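Side-chain contacts in ALDH21) (Physcomitrella patens subsp. patens, PDB 5MZ5), which oxidises succinic semialdehyde with NADP(+) as cofactor, as a Rossmann-fold member of the aldehyde dehydrogenase family: residues Ile203-Pro208 with Asp500-Lys505; Leu260-Gly265 with Gln490-Lys495. All coordinates share one frame; numbering follows the deposited sequence.

Interaction 1: Ile203-Pro208 with Asp500-Lys505; sequences IAVGCP and DMLETK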
loop_
_atom_site.group_PDB
_atom_site.type_symbol
_atom_site.label_atom_id
_atom_site.label_comp_id
_atom_site.label_asym_id
_atom_site.label_seq_id
_atom_site.Cartn_x
_atom_site.Cartn_y
_atom_site.Cartn_z
ATOM N N ILE A 203 -12.515 -7.121 -17.697
ATOM C CA ILE A 203 -11.485 -7.059 -18.737
ATOM C C ILE A 203 -10.117 -6.643 -18.109
ATOM O O ILE A 203 -9.112 -7.264 -18.421
ATOM C CB ILE A 203 -11.915 -6.141 -19.916
ATOM C CG1 ILE A 203 -13.156 -6.727 -20.633
ATOM C CG2 ILE A 203 -10.750 -5.921 -20.904
ATOM C CD1 ILE A 203 -13.915 -5.754 -21.551
ATOM N N ALA A 204 -10.110 -5.664 -17.182
ATOM C CA ALA A 204 -8.891 -5.196 -16.512
ATOM C C ALA A 204 -8.177 -6.315 -15.733
ATOM O O ALA A 204 -6.949 -6.317 -15.635
ATOM C CB ALA A 204 -9.215 -4.022 -15.585
ATOM N N VAL A 205 -8.955 -7.273 -15.212
ATOM C CA VAL A 205 -8.499 -8.416 -14.446
ATOM C C VAL A 205 -8.197 -9.653 -15.331
ATOM O O VAL A 205 -7.242 -10.373 -15.064
ATOM C CB VAL A 205 -9.522 -8.699 -13.318
ATOM C CG1 VAL A 205 -9.517 -10.155 -12.869
ATOM C CG2 VAL A 205 -9.295 -7.753 -12.144
ATOM N N GLY A 206 -8.997 -9.865 -16.365
ATOM C CA GLY A 206 -8.857 -11.011 -17.252
ATOM C C GLY A 206 -9.857 -12.109 -16.931
ATOM O O GLY A 206 -9.503 -13.294 -16.938
ATOM N N CYS A 207 -11.114 -11.719 -16.646
ATOM C CA CYS A 207 -12.240 -12.626 -16.379
ATOM C C CYS A 207 -13.153 -12.675 -17.592
ATOM O O CYS A 207 -13.648 -11.622 -17.984
ATOM C CB CYS A 207 -13.050 -12.164 -15.169
ATOM S SG CYS A 207 -12.330 -12.568 -13.568
ATOM N N PRO A 208 -13.522 -13.863 -18.120
ATOM C CA PRO A 208 -14.573 -13.896 -19.153
ATOM C C PRO A 208 -15.937 -13.631 -18.477
ATOM O O PRO A 208 -16.089 -13.837 -17.267
ATOM C CB PRO A 208 -14.485 -15.326 -19.703
ATOM C CG PRO A 208 -13.981 -16.127 -18.555
ATOM C CD PRO A 208 -13.078 -15.230 -17.753
ATOM N N ASP A 500 -12.997 -7.913 -6.136
ATOM C CA ASP A 500 -13.980 -8.990 -6.064
ATOM C C ASP A 500 -13.863 -10.011 -7.206
ATOM O O ASP A 500 -14.342 -11.134 -7.069
ATOM C CB ASP A 500 -15.403 -8.414 -5.962
ATOM C CG ASP A 500 -15.621 -7.628 -4.668
ATOM O OD1 ASP A 500 -15.225 -8.123 -3.596
ATOM O OD2 ASP A 500 -16.103 -6.498 -4.740
ATOM N N MET A 501 -13.210 -9.628 -8.313
ATOM C CA MET A 501 -12.957 -10.493 -9.472
ATOM C C MET A 501 -11.564 -11.141 -9.407
ATOM O O MET A 501 -11.101 -11.764 -10.368
ATOM C CB MET A 501 -13.134 -9.698 -10.763
ATOM C CG MET A 501 -14.566 -9.368 -11.024
ATOM S SD MET A 501 -14.794 -8.164 -12.324
ATOM C CE MET A 501 -16.516 -7.729 -12.052
ATOM N N LEU A 502 -10.900 -10.989 -8.258
ATOM C CA LEU A 502 -9.556 -11.514 -8.028
ATOM C C LEU A 502 -9.511 -12.443 -6.835
ATOM O O LEU A 502 -10.179 -12.204 -5.837
ATOM C CB LEU A 502 -8.535 -10.366 -7.855
ATOM C CG LEU A 502 -8.135 -9.607 -9.130
ATOM C CD1 LEU A 502 -7.486 -8.270 -8.794
ATOM C CD2 LEU A 502 -7.210 -10.419 -10.019
ATOM N N GLU A 503 -8.733 -13.520 -6.950
ATOM C CA GLU A 503 -8.518 -14.464 -5.856
ATOM C C GLU A 503 -7.082 -14.352 -5.389
ATOM O O GLU A 503 -6.169 -14.246 -6.205
ATOM C CB GLU A 503 -8.859 -15.911 -6.254
ATOM C CG GLU A 503 -10.344 -16.228 -6.119
ATOM C CD GLU A 503 -10.893 -16.399 -4.708
ATOM O OE1 GLU A 503 -12.094 -16.719 -4.591
ATOM O OE2 GLU A 503 -10.146 -16.193 -3.725
ATOM N N THR A 504 -6.891 -14.360 -4.083
ATOM C CA THR A 504 -5.568 -14.301 -3.470
ATOM C C THR A 504 -4.921 -15.695 -3.473
ATOM O O THR A 504 -5.574 -16.672 -3.112
ATOM C CB THR A 504 -5.683 -13.729 -2.043
ATOM O OG1 THR A 504 -6.164 -12.393 -2.146
ATOM C CG2 THR A 504 -4.337 -13.721 -1.300
ATOM N N LYS A 505 -3.641 -15.767 -3.863
ATOM C CA LYS A 505 -2.846 -16.999 -3.807
ATOM C C LYS A 505 -1.492 -16.644 -3.233
ATOM O O LYS A 505 -0.866 -15.681 -3.669
ATOM C CB LYS A 505 -2.694 -17.674 -5.178
ATOM C CG LYS A 505 -2.188 -19.127 -5.114
ATOM C CD LYS A 505 -1.875 -19.721 -6.501
ATOM C CE LYS A 505 -3.051 -19.669 -7.483
ATOM N NZ LYS A 505 -2.744 -20.327 -8.789
#
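The carbonyl oxygen of Met501 is touched by two side chains of 203-208: Val205 CG1 lies 3.4 Å and Cys207 SG 3.5 Å from Met501 O. These are packing contacts, and no hydrogen bond links the two segments; Met501 is hydrogen-bonded through its backbone to Ile179. The contacts join a helix that finishes in a Schellman motif to the start of strand 502-510, an outer strand, within this chain, of the three-stranded antiparallel sheet that reaches toward the second subunit, as in the oligomerisation domain of aldehyde dehydrogenases. Helix 193-205 leads from strand 182-185 to strand 209-212 of the Rossmann-type sheet. Gly206, with a positive phi of 101°, is its C-prime residue, and the motif pairs Cys207 N with Ala202 O and Gly206 N with Ile203 O, the latter 3.3 Å apart. A CB at these backbone angles would press on the carbonyl oxygen of Val205. Past the turn, Cys207 faces the same partner as Val205.

The apolar core is the meeting of Val205 with Leu502, whose side chains cross at a slant. CG1 of Val205 is 3.7 Å from Leu502 CD2, while Val205 CG2 rests on the branch point, 3.7 Å from Leu502 CG, with CD1 next to it. With CG anti to its carbonyl carbon (chi1 -74°), Leu502 swings its fork back to the helix end although its CB does not point there. Shortening Leu502 to an alanine removes the fork, which would probably leave a gap beside both valine methyls and cost the packing on Lys176 of strand 170-178. Further along the strand, Glu503 forms a salt bridge to Arg491 of the second subunit. On the other flank, Met501 CB lies 4.1 Å from Cys207 SG before its extended chain runs away.

Interaction 2: Leu260-Gly265 with Gln490-Lys495; sequences LLTFTG and QREGVK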
loop_
_atom_site.group_PDB
_atom_site.type_symbol
_atom_site.label_atom_id
_atom_site.label_comp_id
_atom_site.label_asym_id
_atom_site.label_seq_id
_atom_site.Cartn_x
_atom_site.Cartn_y
_atom_site.Cartn_z
ATOM N N LEU A 260 -18.540 -15.901 -9.904
ATOM C CA LEU A 260 -19.027 -14.678 -9.300
ATOM C C LEU A 260 -20.304 -14.217 -9.993
ATOM O O LEU A 260 -20.403 -14.280 -11.220
ATOM C CB LEU A 260 -17.946 -13.573 -9.411
ATOM C CG LEU A 260 -18.335 -12.126 -8.989
ATOM C CD1 LEU A 260 -18.521 -11.996 -7.481
ATOM C CD2 LEU A 260 -17.270 -11.144 -9.432
ATOM N N LEU A 261 -21.278 -13.768 -9.186
ATOM C CA LEU A 261 -22.464 -13.090 -9.646
ATOM C C LEU A 261 -22.341 -11.612 -9.178
ATOM O O LEU A 261 -22.166 -11.344 -7.993
ATOM C CB LEU A 261 -23.756 -13.736 -9.096
ATOM C CG LEU A 261 -25.044 -12.894 -9.167
ATOM C CD1 LEU A 261 -25.412 -12.507 -10.632
ATOM C CD2 LEU A 261 -26.204 -13.620 -8.513
ATOM N N THR A 262 -22.448 -10.674 -10.113
ATOM C CA THR A 262 -22.449 -9.237 -9.808
ATOM C C THR A 262 -23.756 -8.654 -10.336
ATOM O O THR A 262 -24.030 -8.669 -11.550
ATOM C CB THR A 262 -21.153 -8.506 -10.241
ATOM O OG1 THR A 262 -21.324 -7.113 -9.977
ATOM C CG2 THR A 262 -20.804 -8.715 -11.698
ATOM N N PHE A 263 -24.582 -8.187 -9.393
ATOM C CA PHE A 263 -25.910 -7.657 -9.683
ATOM C C PHE A 263 -26.071 -6.217 -9.242
ATOM O O PHE A 263 -25.633 -5.829 -8.151
ATOM C CB PHE A 263 -26.983 -8.550 -9.034
ATOM C CG PHE A 263 -28.410 -8.051 -9.101
ATOM C CD1 PHE A 263 -29.202 -8.307 -10.210
ATOM C CD2 PHE A 263 -28.952 -7.297 -8.067
ATOM C CE1 PHE A 263 -30.525 -7.867 -10.268
ATOM C CE2 PHE A 263 -30.268 -6.824 -8.139
ATOM C CZ PHE A 263 -31.055 -7.131 -9.229
ATOM N N THR A 264 -26.690 -5.428 -10.119
ATOM C CA THR A 264 -27.098 -4.047 -9.849
ATOM C C THR A 264 -28.573 -3.970 -10.214
ATOM O O THR A 264 -28.947 -4.283 -11.346
ATOM C CB THR A 264 -26.266 -2.988 -10.559
ATOM O OG1 THR A 264 -24.914 -3.109 -10.133
ATOM C CG2 THR A 264 -26.754 -1.557 -10.228
ATOM N N GLY A 265 -29.390 -3.606 -9.239
ATOM C CA GLY A 265 -30.830 -3.495 -9.446
ATOM C C GLY A 265 -31.637 -3.464 -8.172
ATOM O O GLY A 265 -31.148 -3.016 -7.130
ATOM N N GLN A 490 -20.366 -5.284 -0.699
ATOM C CA GLN A 490 -19.132 -4.972 -1.443
ATOM C C GLN A 490 -19.192 -3.617 -2.150
ATOM O O GLN A 490 -20.137 -2.843 -1.970
ATOM C CB GLN A 490 -18.700 -6.100 -2.414
ATOM C CG GLN A 490 -18.776 -7.534 -1.846
ATOM C CD GLN A 490 -17.959 -7.766 -0.594
ATOM O OE1 GLN A 490 -18.322 -8.593 0.252
ATOM N NE2 GLN A 490 -16.817 -7.093 -0.451
ATOM N N ARG A 491 -18.141 -3.302 -2.895
ATOM C CA ARG A 491 -18.012 -2.016 -3.542
ATOM C C ARG A 491 -17.671 -2.126 -5.010
ATOM O O ARG A 491 -16.887 -2.987 -5.424
ATOM C CB ARG A 491 -16.912 -1.148 -2.852
ATOM C CG ARG A 491 -17.112 -0.847 -1.380
ATOM C CD ARG A 491 -18.271 0.115 -1.132
ATOM N NE ARG A 491 -18.456 0.346 0.293
ATOM C CZ ARG A 491 -19.194 -0.423 1.080
ATOM N NH1 ARG A 491 -19.861 -1.453 0.575
ATOM N NH2 ARG A 491 -19.287 -0.158 2.375
ATOM N N GLU A 492 -18.219 -1.186 -5.770
ATOM C CA GLU A 492 -17.884 -0.932 -7.155
ATOM C C GLU A 492 -17.045 0.351 -7.146
ATOM O O GLU A 492 -16.688 0.854 -6.079
ATOM C CB GLU A 492 -19.091 -0.942 -8.096
ATOM C CG GLU A 492 -19.568 -2.365 -8.345
ATOM C CD GLU A 492 -20.550 -2.609 -9.482
ATOM O OE1 GLU A 492 -20.859 -3.791 -9.729
ATOM O OE2 GLU A 492 -20.971 -1.645 -10.159
ATOM N N GLY A 493 -16.665 0.816 -8.313
ATOM C CA GLY A 493 -15.606 1.800 -8.468
ATOM C C GLY A 493 -14.502 0.859 -8.907
ATOM O O GLY A 493 -14.295 -0.190 -8.278
ATOM N N VAL A 494 -13.918 1.132 -10.070
ATOM C CA VAL A 494 -13.069 0.214 -10.831
ATOM C C VAL A 494 -12.101 -0.643 -9.984
ATOM O O VAL A 494 -12.206 -1.868 -10.062
ATOM C CB VAL A 494 -12.338 0.906 -11.998
ATOM C CG1 VAL A 494 -11.445 -0.079 -12.734
ATOM C CG2 VAL A 494 -13.333 1.547 -12.957
ATOM N N LYS A 495 -11.180 -0.032 -9.193
ATOM C CA LYS A 495 -10.191 -0.827 -8.437
ATOM C C LYS A 495 -10.835 -1.723 -7.347
ATOM O O LYS A 495 -10.344 -2.817 -7.102
ATOM C CB LYS A 495 -9.034 0.035 -7.899
ATOM C CG LYS A 495 -9.361 0.960 -6.728
ATOM C CD LYS A 495 -8.110 1.751 -6.342
ATOM C CE LYS A 495 -8.256 2.493 -5.038
ATOM N NZ LYS A 495 -7.269 3.602 -4.927
HETATM O O HOH W 1 -19.056 -5.752 -10.190
HETATM O O HOH W 2 -23.195 -1.754 -11.612
#
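This is a buried, water-mediated polar contact between strand 260-264, in the middle of the Rossmann-type sheet, and the loop leading into helix 494-500, next to Glu285, the predicted active-site residue. Glu492 supplies one side and two threonines the other, each linked to the carboxylate through a water of its own. One water donates to Glu492 OE1 at 2.7 Å and also bonds Thr262 OG1 at 2.7 Å. The second accepts from Thr264 OG1 at 2.6 Å and donates to Glu492 OE2 at 2.7 Å, so both carboxylate oxygens are engaged. Thr262 and Thr264, two residues apart on the strand, both point to this side; the hydroxyl is anti to the backbone N in Thr262 (chi1 176°) but beside it in Thr264 (chi1 -61°), yet both end on the Glu492 side, each meeting its own water. The extended side chain of Glu492 carries the carboxylate across to them.

Lys198 completes the cluster: its NZ forms a salt bridge with Glu492 OE1 and hydrogen bonds with both threonine hydroxyls. Since Thr264 gives its proton to water, it serves the lysine as acceptor. Glu492 and Thr264 also pack against Glu285, which binds NADP(+). Hydroxyls, waters, lysine and carboxylate thus form a connected set of exchangeable protons beside Glu285, consistent with a proton path of the kind proposed for aldehyde dehydrogenases.

Interactions 1 and 2 lie with their centres about 13 Å apart. Along the chain the order is 203-208, 260-265, 490-495, 500-505, so that interaction 1 brackets interaction 2. Their first segments belong to the Rossmann-type domain, as the end of helix 193-205 and as strand 260-264; their second segments are joined by helix 494-500, which runs from the Glu492 loop to strand 502-510. The two contacts touch directly, with Met501 CG 3.6 Å from Leu260 CD2 and Asp500 OD2 3.5 Å from Gln490 CB. The C-terminal part of the chain therefore connects the cofactor-binding domain, close to Glu285, the predicted active-site residue, with the sheet that meets the second subunit.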